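PDB 3CGX: putative nucleotide-diphospho-sugar transferase from Desulfovibrio desulfuricans subsp. desulfuricans, which probably transfers a sugar from a nucleotide-diphospho-sugar donor to an acceptor, as a member of the GT-A clan whose substrates are not established. Local coordinates for residues A[115-118]-A[119-122]. Sequence-based numbering, arbitrary orientation.
Sequences DYPC and ELVQ
The ring of Tyr116 meets Val121 at its edge, where Val121 CG2 comes within 3.9 Å of Tyr116 CE2 and lies near the ring plane. One face carries CD of Pro117, displaced toward the rim, while CB of Leu120 approaches Tyr116 CE2 obliquely at 3.6 Å. The contact joins the loop after strand 105-109 to the first turn of helix 118-127 in a GT-A-type fold, consistent with a nucleotide-sugar transferase, and it illustrates how a loop side chain can pack against the first turn of the helix it leads into. With CG anti to the backbone N (chi1 -164°), Tyr116 extends along that turn, and its side chain crosses that of Leu120 at about a right angle. Its hydroxyl hydrogen-bonds to Tyr144 of strand 143-149, while Trp189 meets the ring edge-to-face, so loop, helix and sheet share one aromatic residue.

Pro117 and Leu120 lie side by side and point the same way, CG of the proline 3.9 Å from CD1 of the leucine. The backbone closes the turn: Leu120 N donates to Pro117 O at 2.9 Å, from well above the carbonyl plane. Cys118 O then receives two N-H groups, weakly from Val121 N and more nearly straight (163°) from Gln122 N at 3.1 Å, the latter in the carbonyl plane and of the i to i+4 kind. The Glu119 chain bends at chi2 (-91°) and folds its carboxylate back beside the proline, bringing Glu119 OE1 to 3.5 Å from Pro117 CB.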
loop_
_atom_site.group_PDB
_atom_site.type_symbol
_atom_site.label_atom_id
_atom_site.label_comp_id
_atom_site.label_asym_id
_atom_site.label_seq_id
_atom_site.Cartn_x
_atom_site.Cartn_y
_atom_site.Cartn_z
ATOM N N ASP A 115 -7.858 -6.229 0.086
ATOM C CA ASP A 115 -8.038 -7.671 0.273
ATOM C C ASP A 115 -6.721 -8.455 0.284
ATOM O O ASP A 115 -6.717 -9.683 0.160
ATOM C CB ASP A 115 -8.950 -8.303 -0.798
ATOM C CG ASP A 115 -8.411 -8.167 -2.230
ATOM O OD1 ASP A 115 -7.607 -7.260 -2.570
ATOM O OD2 ASP A 115 -8.843 -8.988 -3.077
ATOM N N TYR A 116 -5.600 -7.751 0.341
ATOM C CA TYR A 116 -4.340 -8.435 0.251
ATOM C C TYR A 116 -4.136 -9.286 1.496
ATOM O O TYR A 116 -4.228 -8.775 2.598
ATOM C CB TYR A 116 -3.182 -7.461 0.157
ATOM C CG TYR A 116 -1.890 -8.110 -0.316
ATOM C CD1 TYR A 116 -1.713 -8.444 -1.660
ATOM C CD2 TYR A 116 -0.848 -8.348 0.545
ATOM C CE1 TYR A 116 -0.532 -9.015 -2.116
ATOM C CE2 TYR A 116 0.338 -8.904 0.090
ATOM C CZ TYR A 116 0.482 -9.239 -1.230
ATOM O OH TYR A 116 1.674 -9.787 -1.699
ATOM N N PRO A 117 -3.817 -10.572 1.328
ATOM C CA PRO A 117 -3.637 -11.345 2.563
ATOM C C PRO A 117 -2.361 -11.001 3.343
ATOM O O PRO A 117 -1.259 -11.021 2.810
ATOM C CB PRO A 117 -3.669 -12.797 2.079
ATOM C CG PRO A 117 -3.598 -12.770 0.598
ATOM C CD PRO A 117 -3.468 -11.346 0.136
ATOM N N CYS A 118 -2.558 -10.699 4.618
ATOM C CA CYS A 118 -1.469 -10.296 5.489
ATOM C C CYS A 118 -0.337 -11.322 5.474
ATOM O O CYS A 118 0.822 -10.939 5.487
ATOM C CB CYS A 118 -1.938 -9.970 6.929
ATOM S SG CYS A 118 -2.765 -11.244 7.983
ATOM N N GLU A 119 -0.689 -12.599 5.354
ATOM C CA GLU A 119 0.296 -13.660 5.442
ATOM C C GLU A 119 1.281 -13.508 4.308
ATOM O O GLU A 119 2.393 -13.983 4.414
ATOM C CB GLU A 119 -0.304 -15.075 5.475
ATOM C CG GLU A 119 -1.309 -15.425 4.385
ATOM C CD GLU A 119 -2.729 -15.138 4.752
ATOM O OE1 GLU A 119 -3.004 -14.045 5.266
ATOM O OE2 GLU A 119 -3.581 -16.010 4.481
ATOM N N LEU A 120 0.897 -12.853 3.208
ATOM C CA LEU A 120 1.870 -12.647 2.108
ATOM C C LEU A 120 2.912 -11.568 2.444
ATOM O O LEU A 120 4.043 -11.599 1.983
ATOM C CB LEU A 120 1.186 -12.332 0.769
ATOM C CG LEU A 120 0.471 -13.536 0.129
ATOM C CD1 LEU A 120 -0.157 -13.153 -1.213
ATOM C CD2 LEU A 120 1.447 -14.684 -0.029
ATOM N N VAL A 121 2.506 -10.640 3.276
ATOM C CA VAL A 121 3.420 -9.600 3.794
ATOM C C VAL A 121 4.414 -10.251 4.739
ATOM O O VAL A 121 5.625 -9.937 4.703
ATOM C CB VAL A 121 2.659 -8.489 4.534
ATOM C CG1 VAL A 121 3.648 -7.416 5.094
ATOM C CG2 VAL A 121 1.653 -7.843 3.607
ATOM N N GLN A 122 3.893 -11.141 5.584
ATOM C CA GLN A 122 4.758 -11.948 6.446
ATOM C C GLN A 122 5.694 -12.833 5.611
ATOM O O GLN A 122 6.889 -12.950 5.883
ATOM C CB GLN A 122 3.962 -12.815 7.383
ATOM C CG GLN A 122 4.813 -13.559 8.379
ATOM C CD GLN A 122 5.434 -12.624 9.369
ATOM O OE1 GLN A 122 4.722 -11.943 10.113
ATOM N NE2 GLN A 122 6.766 -12.556 9.375
#